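Side-chain contact in capsular polysaccharide export system protein KpsC (Thermosulfurimonas dismutans, PDB 6MGD), which acts as a beta-(2,7)-Kdo transferase and probably helps build the conserved glycolipid on which Gram-negative bacterial capsules are assembled: residues 246-251 against 291-296. Numbering follows the deposited sequence.
Sequences FGFEAL and AGALLL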
ATOM      1  N   PHE A 246       5.352  -4.965  -0.810  1.00 59.81           N
ATOM      2  CA  PHE A 246       6.098  -6.007  -1.507  1.00 61.65           C
ATOM      3  C   PHE A 246       5.242  -7.245  -1.754  1.00 57.12           C
ATOM      4  O   PHE A 246       5.366  -7.897  -2.797  1.00 56.50           O
ATOM      5  CB  PHE A 246       7.335  -6.359  -0.678  1.00 66.53           C
ATOM      6  CG  PHE A 246       8.414  -7.059  -1.442  1.00 72.84           C
ATOM      7  CD1 PHE A 246       8.514  -8.439  -1.415  1.00 73.59           C
ATOM      8  CD2 PHE A 246       9.351  -6.336  -2.163  1.00 78.60           C
ATOM      9  CE1 PHE A 246       9.517  -9.088  -2.106  1.00 77.74           C
ATOM     10  CE2 PHE A 246      10.357  -6.980  -2.857  1.00 82.21           C
ATOM     11  CZ  PHE A 246      10.440  -8.357  -2.827  1.00 81.82           C
ATOM     12  N   GLY A 247       4.358  -7.577  -0.807  1.00 56.09           N
ATOM     13  CA  GLY A 247       3.512  -8.750  -0.963  1.00 48.56           C
ATOM     14  C   GLY A 247       2.440  -8.594  -2.023  1.00 49.18           C
ATOM     15  O   GLY A 247       2.029  -9.580  -2.642  1.00 47.98           O
ATOM     16  N   PHE A 248       1.959  -7.367  -2.242  1.00 49.50           N
ATOM     17  CA  PHE A 248       1.027  -7.134  -3.338  1.00 50.13           C
ATOM     18  C   PHE A 248       1.715  -7.285  -4.689  1.00 53.17           C
ATOM     19  O   PHE A 248       1.092  -7.737  -5.658  1.00 53.03           O
ATOM     20  CB  PHE A 248       0.394  -5.748  -3.209  1.00 50.90           C
ATOM     21  CG  PHE A 248      -0.567  -5.407  -4.317  1.00 51.94           C
ATOM     22  CD1 PHE A 248      -1.623  -6.251  -4.622  1.00 50.42           C
ATOM     23  CD2 PHE A 248      -0.425  -4.233  -5.038  1.00 54.78           C
ATOM     24  CE1 PHE A 248      -2.511  -5.934  -5.636  1.00 51.64           C
ATOM     25  CE2 PHE A 248      -1.313  -3.909  -6.049  1.00 56.07           C
ATOM     26  CZ  PHE A 248      -2.356  -4.761  -6.348  1.00 54.47           C
ATOM     27  N   GLU A 249       2.995  -6.915  -4.770  1.00 55.59           N
ATOM     28  CA  GLU A 249       3.754  -7.129  -5.996  1.00 61.05           C
ATOM     29  C   GLU A 249       3.978  -8.614  -6.246  1.00 61.42           C
ATOM     30  O   GLU A 249       3.949  -9.066  -7.398  1.00 63.01           O
ATOM     31  CB  GLU A 249       5.089  -6.388  -5.920  1.00 66.35           C
ATOM     32  CG  GLU A 249       5.999  -6.616  -7.112  1.00 71.65           C
ATOM     33  CD  GLU A 249       7.270  -5.788  -7.043  1.00 74.47           C
ATOM     34  OE1 GLU A 249       7.977  -5.858  -6.017  1.00 73.52           O
ATOM     35  OE2 GLU A 249       7.556  -5.060  -8.016  1.00 77.92           O
ATOM     36  N   ALA A 250       4.198  -9.388  -5.181  1.00 61.18           N
ATOM     37  CA  ALA A 250       4.384 -10.827  -5.341  1.00 60.30           C
ATOM     38  C   ALA A 250       3.115 -11.489  -5.860  1.00 58.97           C
ATOM     39  O   ALA A 250       3.181 -12.436  -6.654  1.00 59.70           O
ATOM     40  CB  ALA A 250       4.815 -11.452  -4.014  1.00 58.26           C
ATOM     41  N   LEU A 251       1.948 -11.010  -5.414  1.00 58.21           N
ATOM     42  CA  LEU A 251       0.683 -11.535  -5.920  1.00 56.64           C
ATOM     43  C   LEU A 251       0.556 -11.309  -7.419  1.00 57.94           C
ATOM     44  O   LEU A 251       0.136 -12.208  -8.156  1.00 55.95           O
ATOM     45  CB  LEU A 251      -0.487 -10.887  -5.181  1.00 55.14           C
ATOM     46  CG  LEU A 251      -0.909 -11.529  -3.862  1.00 52.94           C
ATOM     47  CD1 LEU A 251      -1.973 -10.685  -3.184  1.00 52.06           C
ATOM     48  CD2 LEU A 251      -1.416 -12.942  -4.109  1.00 51.57           C
ATOM     49  N   ALA A 291      -8.247  -4.670 -10.194  1.00 50.40           N
ATOM     50  CA  ALA A 291      -9.223  -3.696 -10.674  1.00 50.28           C
ATOM     51  C   ALA A 291      -9.642  -2.729  -9.574  1.00 49.88           C
ATOM     52  O   ALA A 291      -9.921  -1.558  -9.852  1.00 50.04           O
ATOM     53  CB  ALA A 291     -10.447  -4.410 -11.244  1.00 52.05           C
ATOM     54  N   GLY A 292      -9.688  -3.194  -8.328  1.00 51.19           N
ATOM     55  CA  GLY A 292     -10.064  -2.339  -7.220  1.00 50.38           C
ATOM     56  C   GLY A 292      -8.915  -1.513  -6.681  1.00 49.00           C
ATOM     57  O   GLY A 292      -9.042  -0.297  -6.514  1.00 48.51           O
ATOM     58  N   ALA A 293      -7.779  -2.162  -6.420  1.00 48.61           N
ATOM     59  CA  ALA A 293      -6.660  -1.481  -5.774  1.00 48.60           C
ATOM     60  C   ALA A 293      -5.913  -0.561  -6.735  1.00 50.13           C
ATOM     61  O   ALA A 293      -5.455   0.513  -6.331  1.00 51.97           O
ATOM     62  CB  ALA A 293      -5.700  -2.507  -5.173  1.00 48.17           C
ATOM     63  N   LEU A 294      -5.773  -0.963  -8.000  1.00 48.81           N
ATOM     64  CA  LEU A 294      -4.960  -0.222  -8.956  1.00 47.83           C
ATOM     65  C   LEU A 294      -5.763   0.655  -9.906  1.00 46.92           C
ATOM     66  O   LEU A 294      -5.285   1.728 -10.289  1.00 43.15           O
ATOM     67  CB  LEU A 294      -4.104  -1.186  -9.786  1.00 48.94           C
ATOM     68  CG  LEU A 294      -2.897  -1.793  -9.074  1.00 48.95           C
ATOM     69  CD1 LEU A 294      -2.118  -2.702 -10.008  1.00 49.38           C
ATOM     70  CD2 LEU A 294      -2.007  -0.689  -8.533  1.00 47.59           C
ATOM     71  N   LEU A 295      -6.965   0.237 -10.296  1.00 46.42           N
ATOM     72  CA  LEU A 295      -7.715   0.928 -11.340  1.00 49.34           C
ATOM     73  C   LEU A 295      -8.720   1.942 -10.802  1.00 50.71           C
ATOM     74  O   LEU A 295      -8.812   3.052 -11.337  1.00 49.51           O
ATOM     75  CB  LEU A 295      -8.438  -0.091 -12.231  1.00 52.12           C
ATOM     76  CG  LEU A 295      -7.671  -0.637 -13.443  1.00 55.43           C
ATOM     77  CD1 LEU A 295      -6.298  -1.180 -13.063  1.00 53.40           C
ATOM     78  CD2 LEU A 295      -8.487  -1.708 -14.153  1.00 58.47           C
ATOM     79  N   LEU A 296      -9.475   1.597  -9.759  1.00 50.47           N
ATOM     80  CA  LEU A 296     -10.521   2.471  -9.234  1.00 53.18           C
ATOM     81  C   LEU A 296     -10.080   3.283  -8.022  1.00 51.16           C
ATOM     82  O   LEU A 296     -10.435   4.461  -7.913  1.00 51.36           O
ATOM     83  CB  LEU A 296     -11.757   1.646  -8.860  1.00 55.46           C
ATOM     84  CG  LEU A 296     -12.535   0.993 -10.001  1.00 57.54           C
ATOM     85  CD1 LEU A 296     -13.557   0.012  -9.452  1.00 58.37           C
ATOM     86  CD2 LEU A 296     -13.215   2.051 -10.849  1.00 60.10           C
TER
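F248, A293 and L294 make a small, buried, wholly apolar helix-to-helix contact inside the GT-B-type glycosyltransferase fold, in which a single aromatic ring spans the distance between two separate helices. Helix 246-253 connects strands 238-241 and 257-259 of the parallel six-stranded sheet, whereas helix 286-296 leads into strand 298-300 at the border of the mixed sheet, so the ring joins elements of the two halves of the molecule. The backbones stay well apart, with 9.8 Å between F248 CA and A293 CA, and the two segments bury just 102 Å² between them. F248 CB points toward the second helix, and with CG anti to the backbone N (chi1 179°) the phenyl group continues outward across the gap. The ring also packs edge-to-face with F264, and the F248 side chain touches L289, four residues before A293, while F73 lies against L294. Across the contact, the far end of the ring reaches A293 and L294: CZ of F248 approaches the A293 CB methyl obliquely at 4.2 Å. L294 instead sets its branch point against the CE2-CZ edge, close to the ring plane: L294 CG is 4.0 Å from F248 CE2 and 4.1 Å from F248 CZ.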